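Local coordinates for protein serine acetyltransferase (Bacteroides vulgatus ATCC 8482, PDB 3F1X) that is probably an acyltransferase of amino-acid biosynthesis that moves an acetyl group onto the hydroxyl of L-serine, at residues I253-V258 against R269-K274; S262-L267 against G280-T285. All coordinates share one frame; numbering follows the deposited sequence.

Contact 1 (I253-V258 against R269-K274)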
ATOM      1  N   ILE A 253      15.458 -18.419 -39.553  1.00 22.61           N
ATOM      2  CA  ILE A 253      14.554 -19.538 -39.448  1.00 21.37           C
ATOM      3  C   ILE A 253      15.350 -20.666 -38.804  1.00 20.57           C
ATOM      4  O   ILE A 253      16.390 -21.070 -39.324  1.00 20.18           O
ATOM      5  CB  ILE A 253      14.083 -20.038 -40.821  1.00 22.07           C
ATOM      6  CG1 ILE A 253      13.332 -18.934 -41.566  1.00 22.57           C
ATOM      7  CG2 ILE A 253      13.212 -21.269 -40.639  1.00 21.00           C
ATOM      8  CD1 ILE A 253      12.860 -19.356 -42.942  1.00 26.34           C
ATOM      9  N   LEU A 254      14.888 -21.151 -37.661  1.00 20.57           N
ATOM     10  CA  LEU A 254      15.557 -22.262 -36.997  1.00 19.41           C
ATOM     11  C   LEU A 254      14.625 -23.450 -37.095  1.00 19.47           C
ATOM     12  O   LEU A 254      13.484 -23.384 -36.636  1.00 17.78           O
ATOM     13  CB  LEU A 254      15.832 -21.946 -35.519  1.00 20.50           C
ATOM     14  CG  LEU A 254      17.118 -21.196 -35.162  1.00 21.12           C
ATOM     15  CD1 LEU A 254      17.127 -19.847 -35.848  1.00 22.19           C
ATOM     16  CD2 LEU A 254      17.220 -21.043 -33.636  1.00 19.34           C
ATOM     17  N   GLU A 255      15.101 -24.535 -37.697  1.00 20.27           N
ATOM     18  CA  GLU A 255      14.287 -25.739 -37.830  1.00 20.23           C
ATOM     19  C   GLU A 255      14.288 -26.499 -36.501  1.00 21.96           C
ATOM     20  O   GLU A 255      14.925 -26.069 -35.532  1.00 20.06           O
ATOM     21  CB  GLU A 255      14.822 -26.625 -38.961  1.00 21.89           C
ATOM     22  CG  GLU A 255      14.961 -25.892 -40.292  1.00 22.62           C
ATOM     23  CD  GLU A 255      15.190 -26.818 -41.482  1.00 26.57           C
ATOM     24  OE1 GLU A 255      15.895 -27.839 -41.336  1.00 30.13           O
ATOM     25  OE2 GLU A 255      14.677 -26.511 -42.578  1.00 28.59           O
ATOM     26  N   ASP A 256      13.574 -27.621 -36.453  1.00 20.60           N
ATOM     27  CA  ASP A 256      13.480 -28.421 -35.232  1.00 21.62           C
ATOM     28  C   ASP A 256      14.810 -28.911 -34.665  1.00 22.54           C
ATOM     29  O   ASP A 256      15.801 -29.048 -35.384  1.00 21.22           O
ATOM     30  CB  ASP A 256      12.586 -29.653 -35.454  1.00 21.92           C
ATOM     31  CG  ASP A 256      11.173 -29.293 -35.903  1.00 25.27           C
ATOM     32  OD1 ASP A 256      10.759 -28.126 -35.751  1.00 21.57           O
ATOM     33  OD2 ASP A 256      10.465 -30.195 -36.405  1.00 25.46           O
ATOM     34  N   ASP A 257      14.803 -29.169 -33.358  1.00 22.87           N
ATOM     35  CA  ASP A 257      15.952 -29.711 -32.630  1.00 24.10           C
ATOM     36  C   ASP A 257      17.248 -28.909 -32.726  1.00 22.31           C
ATOM     37  O   ASP A 257      18.335 -29.469 -32.617  1.00 24.15           O
ATOM     38  CB  ASP A 257      16.207 -31.149 -33.103  1.00 25.53           C
ATOM     39  CG  ASP A 257      15.018 -32.074 -32.856  1.00 30.80           C
ATOM     40  OD1 ASP A 257      14.992 -33.178 -33.441  1.00 33.61           O
ATOM     41  OD2 ASP A 257      14.113 -31.710 -32.075  1.00 29.94           O
ATOM     42  N   VAL A 258      17.140 -27.605 -32.930  1.00 19.07           N
ATOM     43  CA  VAL A 258      18.323 -26.770 -33.030  1.00 16.61           C
ATOM     44  C   VAL A 258      18.750 -26.241 -31.660  1.00 17.73           C
ATOM     45  O   VAL A 258      17.915 -26.015 -30.785  1.00 18.17           O
ATOM     46  CB  VAL A 258      18.067 -25.583 -33.986  1.00 16.48           C
ATOM     47  CG1 VAL A 258      19.144 -24.527 -33.841  1.00 15.50           C
ATOM     48  CG2 VAL A 258      18.017 -26.087 -35.425  1.00 18.49           C
ATOM     49  N   ARG A 269      18.552 -13.545 -43.786  1.00 39.91           N
ATOM     50  CA  ARG A 269      17.838 -14.658 -44.394  1.00 41.62           C
ATOM     51  C   ARG A 269      18.684 -15.900 -44.168  1.00 39.90           C
ATOM     52  O   ARG A 269      19.281 -16.443 -45.095  1.00 41.08           O
ATOM     53  CB  ARG A 269      17.668 -14.427 -45.896  1.00 45.24           C
ATOM     54  CG  ARG A 269      16.893 -15.527 -46.610  1.00 49.97           C
ATOM     55  CD  ARG A 269      17.162 -15.504 -48.105  1.00 54.33           C
ATOM     56  NE  ARG A 269      18.564 -15.777 -48.397  1.00 59.01           N
ATOM     57  CZ  ARG A 269      19.171 -16.935 -48.152  1.00 61.13           C
ATOM     58  NH1 ARG A 269      18.497 -17.942 -47.610  1.00 62.36           N
ATOM     59  NH2 ARG A 269      20.458 -17.086 -48.444  1.00 62.27           N
ATOM     60  N   VAL A 270      18.746 -16.344 -42.923  1.00 37.08           N
ATOM     61  CA  VAL A 270      19.533 -17.511 -42.593  1.00 34.18           C
ATOM     62  C   VAL A 270      18.655 -18.615 -42.033  1.00 32.01           C
ATOM     63  O   VAL A 270      17.755 -18.358 -41.233  1.00 29.14           O
ATOM     64  CB  VAL A 270      20.625 -17.152 -41.564  1.00 34.98           C
ATOM     65  CG1 VAL A 270      21.308 -18.408 -41.057  1.00 36.25           C
ATOM     66  CG2 VAL A 270      21.641 -16.216 -42.200  1.00 36.33           C
ATOM     67  N   THR A 271      18.921 -19.842 -42.469  1.00 28.63           N
ATOM     68  CA  THR A 271      18.179 -21.000 -41.999  1.00 28.23           C
ATOM     69  C   THR A 271      19.134 -21.948 -41.293  1.00 26.77           C
ATOM     70  O   THR A 271      20.164 -22.335 -41.856  1.00 25.27           O
ATOM     71  CB  THR A 271      17.515 -21.768 -43.164  1.00 28.27           C
ATOM     72  OG1 THR A 271      16.536 -20.931 -43.783  1.00 29.40           O
ATOM     73  CG2 THR A 271      16.839 -23.033 -42.662  1.00 27.80           C
ATOM     74  N   ILE A 272      18.810 -22.298 -40.056  1.00 25.75           N
ATOM     75  CA  ILE A 272      19.621 -23.241 -39.302  1.00 24.74           C
ATOM     76  C   ILE A 272      18.877 -24.564 -39.440  1.00 24.65           C
ATOM     77  O   ILE A 272      17.777 -24.723 -38.907  1.00 21.66           O
ATOM     78  CB  ILE A 272      19.724 -22.859 -37.801  1.00 25.08           C
ATOM     79  CG1 ILE A 272      20.449 -21.526 -37.641  1.00 25.93           C
ATOM     80  CG2 ILE A 272      20.469 -23.939 -37.046  1.00 25.07           C
ATOM     81  CD1 ILE A 272      19.606 -20.344 -37.989  1.00 30.19           C
ATOM     82  N   GLY A 273      19.471 -25.494 -40.184  1.00 25.67           N
ATOM     83  CA  GLY A 273      18.861 -26.794 -40.428  1.00 25.59           C
ATOM     84  C   GLY A 273      18.544 -27.600 -39.187  1.00 26.27           C
ATOM     85  O   GLY A 273      19.211 -27.454 -38.164  1.00 25.20           O
ATOM     86  N   LYS A 274      17.538 -28.466 -39.267  1.00 26.14           N
ATOM     87  CA  LYS A 274      17.162 -29.251 -38.099  1.00 26.40           C
ATOM     88  C   LYS A 274      18.311 -30.074 -37.522  1.00 25.64           C
ATOM     89  O   LYS A 274      19.160 -30.604 -38.247  1.00 22.73           O
ATOM     90  CB  LYS A 274      15.960 -30.158 -38.402  1.00 29.92           C
ATOM     91  CG  LYS A 274      16.111 -31.109 -39.562  1.00 36.34           C
ATOM     92  CD  LYS A 274      14.873 -31.995 -39.680  1.00 39.20           C
ATOM     93  CE  LYS A 274      14.975 -32.955 -40.861  1.00 44.01           C
ATOM     94  NZ  LYS A 274      13.793 -33.865 -40.960  1.00 45.35           N
TER
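I253 and T271, and beside them L254 and I272, face each other as parallel bridge pairs, and three backbone bonds join the strands: I253 N to V270 O, I272 N to I253 O, and E255 N to I272 O at 2.9 Å. The sheet has two faces here. On the one carrying L254 and I272, the two side chains lie side by side and point the same way; methyl meets methyl, L254 CD1 to I272 CD1, at 3.3 Å, tighter than usual van der Waals contact. The other branch of I272, CG2, stands anti to its backbone N and meets V258 CG1 at 3.5 Å; V258 comes in at about a right angle after the chain has turned through D256 and D257. On the opposite face I253 and T271 run alongside each other, with T271 OG1 3.9 Å from I253 CB.

Beyond the strands the E255 side chain adds a bond to the backbone. E255 CG sits anti to the carbonyl carbon, beside the backbone N (chi1 -54°), and the chain runs on extended from there. E255 OE1 accepts K274 N at 2.7 Å. The amide is received on the anti lone pair, with 147° at the hydrogen, and G273 CA rests 3.3 Å from E255 OE1. The lysine amine is not the partner: K274 NZ stays 6.4 Å from E255 OE1. At the turn, D256 OD1 accepts a hydrogen bond from N221 N, one coil back. Short parallel strands stacked coil on coil, with a turn after each, are the signature of the left-handed parallel beta-helix of hexapeptide-repeat acyltransferases.

Contact 2 (S262-L267 against G280-T285)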
ATOM      1  N   SER A 262      25.630 -19.845 -26.053  1.00 17.42           N
ATOM      2  CA  SER A 262      25.902 -18.514 -25.541  1.00 19.28           C
ATOM      3  C   SER A 262      26.446 -17.425 -26.463  1.00 18.54           C
ATOM      4  O   SER A 262      27.477 -17.593 -27.119  1.00 15.91           O
ATOM      5  CB  SER A 262      26.814 -18.639 -24.322  1.00 20.20           C
ATOM      6  OG  SER A 262      26.925 -17.390 -23.675  1.00 30.11           O
ATOM      7  N   ASN A 263      25.726 -16.304 -26.475  1.00 16.99           N
ATOM      8  CA  ASN A 263      26.069 -15.105 -27.232  1.00 16.50           C
ATOM      9  C   ASN A 263      26.178 -15.149 -28.755  1.00 16.61           C
ATOM     10  O   ASN A 263      26.603 -14.168 -29.357  1.00 17.14           O
ATOM     11  CB  ASN A 263      27.356 -14.485 -26.655  1.00 17.17           C
ATOM     12  CG  ASN A 263      27.128 -13.834 -25.298  1.00 16.82           C
ATOM     13  OD1 ASN A 263      26.094 -13.223 -25.083  1.00 14.61           O
ATOM     14  ND2 ASN A 263      28.094 -13.951 -24.391  1.00 19.49           N
ATOM     15  N   ALA A 264      25.786 -16.252 -29.384  1.00 15.96           N
ATOM     16  CA  ALA A 264      25.863 -16.337 -30.840  1.00 15.95           C
ATOM     17  C   ALA A 264      24.860 -15.401 -31.504  1.00 16.20           C
ATOM     18  O   ALA A 264      23.748 -15.221 -31.015  1.00 16.60           O
ATOM     19  CB  ALA A 264      25.624 -17.766 -31.307  1.00 14.59           C
ATOM     20  N   THR A 265      25.262 -14.812 -32.623  1.00 15.86           N
ATOM     21  CA  THR A 265      24.399 -13.896 -33.357  1.00 18.72           C
ATOM     22  C   THR A 265      24.034 -14.495 -34.717  1.00 19.27           C
ATOM     23  O   THR A 265      24.909 -14.827 -35.505  1.00 18.40           O
ATOM     24  CB  THR A 265      25.092 -12.531 -33.609  1.00 20.33           C
ATOM     25  OG1 THR A 265      25.579 -11.989 -32.376  1.00 20.72           O
ATOM     26  CG2 THR A 265      24.109 -11.546 -34.244  1.00 21.65           C
ATOM     27  N   ILE A 266      22.742 -14.645 -34.980  1.00 20.11           N
ATOM     28  CA  ILE A 266      22.282 -15.179 -36.264  1.00 21.38           C
ATOM     29  C   ILE A 266      21.471 -14.077 -36.934  1.00 22.17           C
ATOM     30  O   ILE A 266      20.469 -13.629 -36.385  1.00 20.94           O
ATOM     31  CB  ILE A 266      21.380 -16.415 -36.067  1.00 19.14           C
ATOM     32  CG1 ILE A 266      22.124 -17.480 -35.257  1.00 21.30           C
ATOM     33  CG2 ILE A 266      20.981 -16.983 -37.417  1.00 21.36           C
ATOM     34  CD1 ILE A 266      21.251 -18.643 -34.814  1.00 21.69           C
ATOM     35  N   LEU A 267      21.886 -13.625 -38.113  1.00 25.80           N
ATOM     36  CA  LEU A 267      21.126 -12.557 -38.745  1.00 30.36           C
ATOM     37  C   LEU A 267      20.848 -12.681 -40.233  1.00 32.50           C
ATOM     38  O   LEU A 267      21.622 -13.275 -40.985  1.00 31.84           O
ATOM     39  CB  LEU A 267      21.793 -11.204 -38.491  1.00 33.86           C
ATOM     40  CG  LEU A 267      23.129 -10.934 -39.179  1.00 35.68           C
ATOM     41  CD1 LEU A 267      23.390  -9.440 -39.181  1.00 38.13           C
ATOM     42  CD2 LEU A 267      24.244 -11.688 -38.472  1.00 37.78           C
ATOM     43  N   GLY A 280      28.883 -20.984 -29.499  1.00 19.79           N
ATOM     44  CA  GLY A 280      28.748 -19.628 -29.003  1.00 18.44           C
ATOM     45  C   GLY A 280      29.760 -18.629 -29.521  1.00 17.61           C
ATOM     46  O   GLY A 280      30.758 -18.995 -30.149  1.00 17.56           O
ATOM     47  N   ASN A 281      29.479 -17.357 -29.275  1.00 16.35           N
ATOM     48  CA  ASN A 281      30.369 -16.260 -29.650  1.00 18.19           C
ATOM     49  C   ASN A 281      30.673 -16.103 -31.132  1.00 18.83           C
ATOM     50  O   ASN A 281      31.725 -15.582 -31.492  1.00 19.99           O
ATOM     51  CB  ASN A 281      31.682 -16.392 -28.886  1.00 16.78           C
ATOM     52  CG  ASN A 281      31.473 -16.397 -27.387  1.00 20.72           C
ATOM     53  OD1 ASN A 281      31.168 -15.364 -26.787  1.00 22.44           O
ATOM     54  ND2 ASN A 281      31.611 -17.564 -26.777  1.00 17.08           N
ATOM     55  N   ILE A 282      29.767 -16.546 -31.994  1.00 19.06           N
ATOM     56  CA  ILE A 282      30.004 -16.408 -33.423  1.00 19.49           C
ATOM     57  C   ILE A 282      28.928 -15.619 -34.162  1.00 17.87           C
ATOM     58  O   ILE A 282      27.743 -15.669 -33.829  1.00 16.07           O
ATOM     59  CB  ILE A 282      30.177 -17.783 -34.109  1.00 20.19           C
ATOM     60  CG1 ILE A 282      28.971 -18.668 -33.845  1.00 18.45           C
ATOM     61  CG2 ILE A 282      31.446 -18.456 -33.616  1.00 19.06           C
ATOM     62  CD1 ILE A 282      29.009 -19.963 -34.637  1.00 22.46           C
ATOM     63  N   TRP A 283      29.388 -14.886 -35.163  1.00 17.53           N
ATOM     64  CA  TRP A 283      28.565 -14.044 -36.020  1.00 20.35           C
ATOM     65  C   TRP A 283      28.191 -14.922 -37.207  1.00 21.34           C
ATOM     66  O   TRP A 283      29.018 -15.177 -38.080  1.00 21.45           O
ATOM     67  CB  TRP A 283      29.424 -12.840 -36.434  1.00 19.16           C
ATOM     68  CG  TRP A 283      28.830 -11.852 -37.396  1.00 19.44           C
ATOM     69  CD1 TRP A 283      29.151 -11.713 -38.715  1.00 18.40           C
ATOM     70  CD2 TRP A 283      27.913 -10.792 -37.091  1.00 17.47           C
ATOM     71  NE1 TRP A 283      28.501 -10.626 -39.248  1.00 20.45           N
ATOM     72  CE2 TRP A 283      27.731 -10.048 -38.276  1.00 18.79           C
ATOM     73  CE3 TRP A 283      27.225 -10.404 -35.935  1.00 19.16           C
ATOM     74  CZ2 TRP A 283      26.899  -8.926 -38.332  1.00 19.98           C
ATOM     75  CZ3 TRP A 283      26.391  -9.284 -35.991  1.00 17.24           C
ATOM     76  CH2 TRP A 283      26.236  -8.562 -37.186  1.00 18.98           C
ATOM     77  N   VAL A 284      26.950 -15.405 -37.216  1.00 22.24           N
ATOM     78  CA  VAL A 284      26.466 -16.293 -38.273  1.00 21.91           C
ATOM     79  C   VAL A 284      25.622 -15.563 -39.309  1.00 23.03           C
ATOM     80  O   VAL A 284      24.544 -15.056 -38.998  1.00 21.59           O
ATOM     81  CB  VAL A 284      25.627 -17.438 -37.677  1.00 19.40           C
ATOM     82  CG1 VAL A 284      25.261 -18.443 -38.760  1.00 18.08           C
ATOM     83  CG2 VAL A 284      26.400 -18.106 -36.563  1.00 19.30           C
ATOM     84  N   THR A 285      26.111 -15.520 -40.545  1.00 24.34           N
ATOM     85  CA  THR A 285      25.399 -14.828 -41.611  1.00 26.77           C
ATOM     86  C   THR A 285      25.110 -15.731 -42.811  1.00 26.75           C
ATOM     87  O   THR A 285      24.623 -15.269 -43.840  1.00 27.36           O
ATOM     88  CB  THR A 285      26.198 -13.595 -42.093  1.00 28.06           C
ATOM     89  OG1 THR A 285      27.405 -14.024 -42.740  1.00 30.33           O
ATOM     90  CG2 THR A 285      26.561 -12.700 -40.906  1.00 29.53           C
TER
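L267 lies over the indole of W283 at the apolar centre of this contact, where two successive coils of the left-handed parallel beta-helix meet. L267 CD2 stands 3.7 Å from the centroid of the six-membered ring of W283 and only 6° off its normal, a CH-pi contact over the face, while L267 CD1 reaches W283 CH2 at 3.6 Å. With W283 CG anti to the backbone N (chi1 176°), beside the carbonyl carbon, the indole starts out on the face it shares with T265. T265 CG2 approaches W283 CZ3 obliquely at 3.7 Å, and T285 CG2 packs alongside L267 CD2. An alanine in place of W283 would probably open a gap beside L267 and T265, leaving the leucine methyls without the ring they rest on. On the other face of the sheet I266 and V284 form the neighbouring bridge pair, and V284 reaches V278 of strand 277-278.

Outward from the side chains, the backbones run in parallel and are joined by T265 N to I282 O, V284 N to T265 O at 2.7 Å, and L267 N to V284 O. The polar edge meets two other subunits: T265 OG1 is hydrogen-bonded to N281 ND2 of the second subunit, and S262 OG to T230 OG1 of the third. Within the chain, the last bond lies at the turn, where N281 N reaches S262 O at 3.0 Å with 143° at the hydrogen.

In the fold
Contacts 1 and 2 join the same two neighbouring coils of the beta-helix on different sides of its prism, and their centres lie about 13 Å apart. Their segments alternate along the chain: 253-258 and 262-267 follow one another on one coil, 269-274 and 280-285 on the next. They touch in the interior, where I272 CD1 packs on I266 CG2 at 3.7 Å, and again at V270 CG2, which lies 3.5 Å from T285 O. Their outer surroundings differ. No other chain of the assembly touches contact 1, whereas contact 2 is buried against two further subunits, N263 bonding to N263 of each. No ligand marks an active site in either contact.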